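Local atomic coordinates of PspGI restriction endonuclease (Pyrococcus sp. GI-H, PDB entry 3BM3), a protein that binds DNA with a base flipped out of the duplex and probably cleaves it as a type II site-specific restriction endonuclease. Residues 62-65 and 66-70; 104-107 and 108-111. The protein carries 2 engineered substitutions. All coordinates share one frame; numbering follows the deposited sequence.

Interaction 1: 62-65 and 66-70; sequences KAFE and IYKEY. With nucleotides of chain A.
I66 gives its N-H to K62 O at 2.9 Å, the first of four i to i+4 bonds joining 62-65 to 66-70 in an alpha-helix that lines one side of the adenine of DA6 of chain A, consistent with a pocket for a flipped-out base. Branched, apolar I66 suits the side facing helix 20-31. Y67, bonded from N to A63 O, turns a face, inclined and offset, to the N1/C2 edge of the adenine, CG 3.5 Å from N1; its CD2 meets the edge of the F64 ring, 4.0 Å from CE1. E71 holds the Y67 hydroxyl. K68 bends at its third side-chain torsion (chi3 -70°), laying CE 4.0 Å above the centre of the F64 ring in a CH-pi contact, with NZ over the same face in a cation-pi contact. The opposite face of F64 lies nearly flat against the base, CD1 3.4 Å from C4 of DA6. A serine in place of F64 would probably leave the adenine without this apolar support and the K68 ammonium without its aromatic face. E69 runs alongside E65, their carboxylate planes 21° apart and their OE2 atoms 3.4 Å from each other. That crowding of charge is likely to be eased by K62, whose NZ is salt-bridged to the syn lone pair of E65 OE1 at 3.2 Å.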
ATOM      1  N   LYS C  62     -11.146 -20.440   8.557  1.00 15.81           N
ATOM      2  CA  LYS C  62     -10.746 -21.836   8.646  1.00 15.34           C
ATOM      3  C   LYS C  62      -9.415 -22.074   7.965  1.00 15.47           C
ATOM      4  O   LYS C  62      -8.542 -22.752   8.532  1.00 15.48           O
ATOM      5  CB  LYS C  62     -11.805 -22.772   8.068  1.00 16.40           C
ATOM      6  CG  LYS C  62     -11.551 -24.222   8.369  1.00 18.72           C
ATOM      7  CD  LYS C  62     -11.487 -24.448   9.907  1.00 22.47           C
ATOM      8  CE  LYS C  62     -12.089 -25.734  10.398  1.00 26.48           C
ATOM      9  NZ  LYS C  62     -12.291 -25.638  11.884  1.00 26.91           N
ATOM     10  N   ALA C  63      -9.232 -21.485   6.784  1.00 14.69           N
ATOM     11  CA  ALA C  63      -7.957 -21.611   6.052  1.00 14.61           C
ATOM     12  C   ALA C  63      -6.860 -21.013   6.898  1.00 14.53           C
ATOM     13  O   ALA C  63      -5.774 -21.571   6.964  1.00 15.12           O
ATOM     14  CB  ALA C  63      -8.035 -20.897   4.728  1.00 14.44           C
ATOM     15  N   PHE C  64      -7.144 -19.897   7.557  1.00 14.36           N
ATOM     16  CA  PHE C  64      -6.126 -19.253   8.446  1.00 14.94           C
ATOM     17  C   PHE C  64      -5.769 -20.180   9.610  1.00 14.94           C
ATOM     18  O   PHE C  64      -4.606 -20.385   9.944  1.00 14.39           O
ATOM     19  CB  PHE C  64      -6.626 -17.927   8.954  1.00 15.47           C
ATOM     20  CG  PHE C  64      -5.594 -17.122   9.699  1.00 17.08           C
ATOM     21  CD1 PHE C  64      -4.242 -17.281   9.450  1.00 15.36           C
ATOM     22  CD2 PHE C  64      -5.986 -16.132  10.584  1.00 22.06           C
ATOM     23  CE1 PHE C  64      -3.304 -16.548  10.107  1.00 16.51           C
ATOM     24  CE2 PHE C  64      -5.030 -15.362  11.246  1.00 22.79           C
ATOM     25  CZ  PHE C  64      -3.671 -15.579  10.988  1.00 19.98           C
ATOM     26  N   GLU C  65      -6.774 -20.772  10.217  1.00 14.55           N
ATOM     27  CA  GLU C  65      -6.521 -21.719  11.284  1.00 15.35           C
ATOM     28  C   GLU C  65      -5.647 -22.899  10.825  1.00 14.14           C
ATOM     29  O   GLU C  65      -4.706 -23.300  11.527  1.00 14.78           O
ATOM     30  CB  GLU C  65      -7.847 -22.202  11.881  1.00 15.61           C
ATOM     31  CG  GLU C  65      -7.772 -23.461  12.652  1.00 21.36           C
ATOM     32  CD  GLU C  65      -9.122 -24.169  12.655  1.00 27.11           C
ATOM     33  OE1 GLU C  65     -10.154 -23.457  12.717  1.00 31.51           O
ATOM     34  OE2 GLU C  65      -9.121 -25.423  12.554  1.00 34.40           O
ATOM     35  N   ILE C  66      -5.915 -23.441   9.647  1.00 13.02           N
ATOM     36  CA  ILE C  66      -5.108 -24.510   9.107  1.00 12.91           C
ATOM     37  C   ILE C  66      -3.691 -24.026   8.860  1.00 12.67           C
ATOM     38  O   ILE C  66      -2.714 -24.686   9.264  1.00 12.99           O
ATOM     39  CB  ILE C  66      -5.732 -25.090   7.816  1.00 13.78           C
ATOM     40  CG1 ILE C  66      -7.004 -25.844   8.210  1.00 13.20           C
ATOM     41  CG2 ILE C  66      -4.796 -26.043   7.118  1.00 13.29           C
ATOM     42  CD1 ILE C  66      -7.903 -26.165   7.032  1.00 16.00           C
ATOM     43  N   TYR C  67      -3.590 -22.882   8.200  1.00 12.40           N
ATOM     44  CA  TYR C  67      -2.293 -22.266   7.978  1.00 11.87           C
ATOM     45  C   TYR C  67      -1.535 -22.196   9.319  1.00 13.17           C
ATOM     46  O   TYR C  67      -0.376 -22.545   9.414  1.00 12.63           O
ATOM     47  CB  TYR C  67      -2.465 -20.852   7.412  1.00 12.59           C
ATOM     48  CG  TYR C  67      -1.157 -20.146   7.486  1.00  9.86           C
ATOM     49  CD1 TYR C  67      -0.196 -20.360   6.516  1.00 12.14           C
ATOM     50  CD2 TYR C  67      -0.848 -19.353   8.591  1.00 12.39           C
ATOM     51  CE1 TYR C  67       1.049 -19.756   6.639  1.00 11.19           C
ATOM     52  CE2 TYR C  67       0.350 -18.756   8.720  1.00 10.69           C
ATOM     53  CZ  TYR C  67       1.302 -18.970   7.751  1.00 13.67           C
ATOM     54  OH  TYR C  67       2.517 -18.406   7.917  1.00 12.71           O
ATOM     55  N   LYS C  68      -2.184 -21.692  10.352  1.00 13.34           N
ATOM     56  CA  LYS C  68      -1.451 -21.500  11.617  1.00 14.62           C
ATOM     57  C   LYS C  68      -0.977 -22.803  12.220  1.00 14.60           C
ATOM     58  O   LYS C  68       0.068 -22.851  12.857  1.00 13.36           O
ATOM     59  CB  LYS C  68      -2.283 -20.729  12.611  1.00 16.07           C
ATOM     60  CG  LYS C  68      -2.413 -19.283  12.211  1.00 17.33           C
ATOM     61  CD  LYS C  68      -3.018 -18.434  13.301  1.00 23.40           C
ATOM     62  CE  LYS C  68      -4.479 -18.736  13.503  1.00 27.32           C
ATOM     63  NZ  LYS C  68      -5.128 -17.708  14.364  1.00 28.89           N
ATOM     64  N   GLU C  69      -1.755 -23.864  12.041  1.00 14.36           N
ATOM     65  CA  GLU C  69      -1.336 -25.176  12.496  1.00 15.65           C
ATOM     66  C   GLU C  69      -0.092 -25.612  11.765  1.00 14.67           C
ATOM     67  O   GLU C  69       0.832 -26.151  12.364  1.00 14.77           O
ATOM     68  CB  GLU C  69      -2.438 -26.209  12.275  1.00 16.67           C
ATOM     69  CG  GLU C  69      -3.683 -25.980  13.131  1.00 21.96           C
ATOM     70  CD  GLU C  69      -4.790 -26.996  12.831  1.00 26.94           C
ATOM     71  OE1 GLU C  69      -4.537 -28.206  13.006  1.00 30.57           O
ATOM     72  OE2 GLU C  69      -5.924 -26.590  12.442  1.00 33.71           O
ATOM     73  N   TYR C  70      -0.065 -25.391  10.463  1.00 13.46           N
ATOM     74  CA  TYR C  70       1.131 -25.704   9.682  1.00 13.24           C
ATOM     75  C   TYR C  70       2.295 -24.811  10.078  1.00 12.64           C
ATOM     76  O   TYR C  70       3.415 -25.273  10.230  1.00 12.72           O
ATOM     77  CB  TYR C  70       0.864 -25.558   8.204  1.00 13.97           C
ATOM     78  CG  TYR C  70      -0.011 -26.640   7.615  1.00 13.48           C
ATOM     79  CD1 TYR C  70       0.029 -27.950   8.086  1.00 16.59           C
ATOM     80  CD2 TYR C  70      -0.877 -26.364   6.561  1.00 16.46           C
ATOM     81  CE1 TYR C  70      -0.774 -28.931   7.532  1.00 15.92           C
ATOM     82  CE2 TYR C  70      -1.674 -27.337   6.014  1.00 15.95           C
ATOM     83  CZ  TYR C  70      -1.604 -28.621   6.481  1.00 17.81           C
ATOM     84  OH  TYR C  70      -2.380 -29.631   5.951  1.00 19.77           O
TER
ATOM     85  P    DA A   6      -4.193  -8.358   6.146  1.00  9.97           P
ATOM     86  OP1  DA A   6      -5.452  -7.927   5.474  1.00 11.65           O
ATOM     87  OP2  DA A   6      -4.108  -8.306   7.631  1.00 10.94           O
ATOM     88  O5'  DA A   6      -3.899  -9.834   5.633  1.00  9.88           O
ATOM     89  C5'  DA A   6      -2.912 -10.630   6.270  1.00 10.56           C
ATOM     90  C4'  DA A   6      -3.556 -11.421   7.378  1.00 12.85           C
ATOM     91  O4'  DA A   6      -4.377 -12.487   6.843  1.00 11.58           O
ATOM     92  C3'  DA A   6      -2.565 -12.085   8.332  1.00 14.21           C
ATOM     93  O3'  DA A   6      -2.944 -11.748   9.660  1.00 15.22           O
ATOM     94  C2'  DA A   6      -2.750 -13.570   8.072  1.00 17.75           C
ATOM     95  C1'  DA A   6      -4.205 -13.620   7.672  1.00 18.15           C
ATOM     96  N9   DA A   6      -4.619 -14.805   6.920  1.00 14.29           N
ATOM     97  C8   DA A   6      -5.908 -15.135   6.592  1.00 16.26           C
ATOM     98  N7   DA A   6      -6.015 -16.258   5.930  1.00 16.01           N
ATOM     99  C5   DA A   6      -4.706 -16.700   5.808  1.00 13.82           C
ATOM    100  C6   DA A   6      -4.153 -17.843   5.211  1.00 18.67           C
ATOM    101  N6   DA A   6      -4.881 -18.780   4.597  1.00 17.21           N
ATOM    102  N1   DA A   6      -2.813 -17.994   5.268  1.00 17.90           N
ATOM    103  C2   DA A   6      -2.089 -17.051   5.888  1.00 17.28           C
ATOM    104  N3   DA A   6      -2.495 -15.934   6.487  1.00 16.96           N
ATOM    105  C4   DA A   6      -3.832 -15.814   6.412  1.00 14.49           C
TER

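Interaction 2: 104-107 and 108-111; sequences FEII and FTKL
F104 accepts the N-H of F108 at its carbonyl oxygen, 2.9 Å away, opening a run of four i to i+4 bonds. Both phenylalanines suit a buried side of the helix: F104 stacks on F192, and F108 meets the rings of F139 and F250. E105 takes T109 N at its O, while its carboxylate, tied to H121 through OE1, belongs to the side that packs on a DNA sugar. I106 O is gripped twice. K110 N reaches it in the carbonyl plane at 3.0 Å, and T109 OG1 donates to it at 2.6 Å, meeting a lone pair at a C=O...O angle of 129°. Threonine can do this because its chi1 of 71° tucks OG1 between its own backbone N and carbonyl carbon, turned back toward the preceding turn; its CG2 then sits 3.1 Å from E105 O. The I106 side chain runs beside that of K110, CG2 to CE 4.1 Å, so the CE methylene gives I106 an apolar neighbour while NZ goes on to a salt bridge with E25. I107 takes L111 N at its O, and its branched side chain packs on A56 and L59 of helix 52-80. A hydroxyl donating to the carbonyl three residues back is a familiar feature of threonines within alpha-helices, away from the ends.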
ATOM      1  N   PHE C 104      -7.997 -14.689   0.140  1.00 12.86           N
ATOM      2  CA  PHE C 104      -9.221 -13.972  -0.140  1.00 13.41           C
ATOM      3  C   PHE C 104      -9.553 -14.012  -1.643  1.00 13.25           C
ATOM      4  O   PHE C 104     -10.674 -14.294  -2.039  1.00 12.55           O
ATOM      5  CB  PHE C 104      -9.150 -12.556   0.393  1.00 14.36           C
ATOM      6  CG  PHE C 104     -10.385 -11.776   0.173  1.00 14.16           C
ATOM      7  CD1 PHE C 104     -11.611 -12.289   0.565  1.00 17.32           C
ATOM      8  CD2 PHE C 104     -10.338 -10.546  -0.433  1.00 17.35           C
ATOM      9  CE1 PHE C 104     -12.780 -11.536   0.366  1.00 17.20           C
ATOM     10  CE2 PHE C 104     -11.518  -9.802  -0.626  1.00 19.16           C
ATOM     11  CZ  PHE C 104     -12.727 -10.327  -0.228  1.00 17.52           C
ATOM     12  N   GLU C 105      -8.522 -13.880  -2.466  1.00 12.55           N
ATOM     13  CA  GLU C 105      -8.679 -13.908  -3.896  1.00 12.98           C
ATOM     14  C   GLU C 105      -9.129 -15.284  -4.338  1.00 11.98           C
ATOM     15  O   GLU C 105     -10.032 -15.422  -5.158  1.00 12.08           O
ATOM     16  CB  GLU C 105      -7.386 -13.462  -4.567  1.00 13.29           C
ATOM     17  CG  GLU C 105      -7.148 -11.979  -4.204  1.00 20.01           C
ATOM     18  CD  GLU C 105      -5.897 -11.292  -4.749  1.00 28.82           C
ATOM     19  OE1 GLU C 105      -5.549 -11.506  -5.934  1.00 35.82           O
ATOM     20  OE2 GLU C 105      -5.335 -10.444  -3.996  1.00 32.05           O
ATOM     21  N   ILE C 106      -8.558 -16.332  -3.744  1.00 11.62           N
ATOM     22  CA  ILE C 106      -9.022 -17.683  -4.074  1.00 11.61           C
ATOM     23  C   ILE C 106     -10.480 -17.931  -3.702  1.00 11.80           C
ATOM     24  O   ILE C 106     -11.257 -18.467  -4.489  1.00 11.40           O
ATOM     25  CB  ILE C 106      -8.145 -18.748  -3.437  1.00 12.46           C
ATOM     26  CG1 ILE C 106      -6.742 -18.659  -4.054  1.00 10.99           C
ATOM     27  CG2 ILE C 106      -8.791 -20.124  -3.623  1.00 13.39           C
ATOM     28  CD1 ILE C 106      -5.659 -19.444  -3.327  1.00 12.27           C
ATOM     29  N   ILE C 107     -10.828 -17.527  -2.493  1.00 11.03           N
ATOM     30  CA  ILE C 107     -12.185 -17.624  -2.013  1.00 12.59           C
ATOM     31  C   ILE C 107     -13.134 -16.909  -2.968  1.00 13.15           C
ATOM     32  O   ILE C 107     -14.163 -17.452  -3.352  1.00 13.30           O
ATOM     33  CB  ILE C 107     -12.232 -17.060  -0.597  1.00 13.12           C
ATOM     34  CG1 ILE C 107     -11.466 -18.033   0.324  1.00 14.32           C
ATOM     35  CG2 ILE C 107     -13.665 -16.874  -0.159  1.00 13.24           C
ATOM     36  CD1 ILE C 107     -11.264 -17.471   1.745  1.00 14.86           C
ATOM     37  N   PHE C 108     -12.750 -15.714  -3.402  1.00 11.46           N
ATOM     38  CA  PHE C 108     -13.538 -14.953  -4.343  1.00 12.62           C
ATOM     39  C   PHE C 108     -13.776 -15.778  -5.610  1.00 12.97           C
ATOM     40  O   PHE C 108     -14.914 -15.828  -6.104  1.00 13.78           O
ATOM     41  CB  PHE C 108     -12.853 -13.625  -4.659  1.00 12.43           C
ATOM     42  CG  PHE C 108     -13.752 -12.633  -5.326  1.00 12.09           C
ATOM     43  CD1 PHE C 108     -14.621 -11.867  -4.567  1.00 15.29           C
ATOM     44  CD2 PHE C 108     -13.734 -12.454  -6.714  1.00 15.52           C
ATOM     45  CE1 PHE C 108     -15.462 -10.950  -5.185  1.00 15.51           C
ATOM     46  CE2 PHE C 108     -14.563 -11.524  -7.314  1.00 14.93           C
ATOM     47  CZ  PHE C 108     -15.409 -10.781  -6.535  1.00 14.30           C
ATOM     48  N   THR C 109     -12.737 -16.443  -6.129  1.00 11.91           N
ATOM     49  CA  THR C 109     -12.891 -17.264  -7.333  1.00 14.03           C
ATOM     50  C   THR C 109     -13.856 -18.421  -7.132  1.00 13.61           C
ATOM     51  O   THR C 109     -14.569 -18.802  -8.034  1.00 13.30           O
ATOM     52  CB  THR C 109     -11.546 -17.789  -7.900  1.00 14.82           C
ATOM     53  OG1 THR C 109     -11.001 -18.792  -7.046  1.00 17.91           O
ATOM     54  CG2 THR C 109     -10.565 -16.676  -7.991  1.00 14.49           C
ATOM     55  N   LYS C 110     -13.838 -19.001  -5.946  1.00 13.94           N
ATOM     56  CA  LYS C 110     -14.730 -20.104  -5.648  1.00 14.89           C
ATOM     57  C   LYS C 110     -16.166 -19.651  -5.769  1.00 14.31           C
ATOM     58  O   LYS C 110     -17.036 -20.400  -6.261  1.00 14.90           O
ATOM     59  CB  LYS C 110     -14.439 -20.614  -4.242  1.00 15.95           C
ATOM     60  CG  LYS C 110     -13.058 -21.185  -4.082  1.00 19.64           C
ATOM     61  CD  LYS C 110     -12.742 -22.256  -5.147  1.00 22.26           C
ATOM     62  CE  LYS C 110     -11.418 -22.945  -4.894  1.00 25.88           C
ATOM     63  NZ  LYS C 110     -10.948 -23.719  -6.111  1.00 26.39           N
ATOM     64  N   LEU C 111     -16.414 -18.435  -5.284  1.00 13.73           N
ATOM     65  CA  LEU C 111     -17.755 -17.825  -5.395  1.00 12.38           C
ATOM     66  C   LEU C 111     -18.093 -17.501  -6.842  1.00 12.49           C
ATOM     67  O   LEU C 111     -19.162 -17.834  -7.312  1.00 11.01           O
ATOM     68  CB  LEU C 111     -17.878 -16.596  -4.527  1.00 13.01           C
ATOM     69  CG  LEU C 111     -17.919 -16.936  -3.027  1.00 14.76           C
ATOM     70  CD1 LEU C 111     -17.511 -15.752  -2.155  1.00 16.51           C
ATOM     71  CD2 LEU C 111     -19.316 -17.440  -2.641  1.00 15.94           C
TER

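In the fold
Interactions 1 and 2 lie on consecutive helices, 52-80 and 85-115, with centres about 17 Å apart and nearest atoms about 6 Å apart, so they do not touch directly. The two helices pack on each other at both places: A95, R96 and R99 of the later helix meet Y67, and R96 also F64, whereas I107 reaches back to A56, L59 and E60 of the earlier one. Helix 20-31 bridges them as well, since I24 touches A63, I106 and I107. Both contacts border the DNA. Interaction 1 holds the adenine of DA6; interaction 2, deeper in the chain, comes within about 3 Å of the nucleic acid and carries E105 against a sugar.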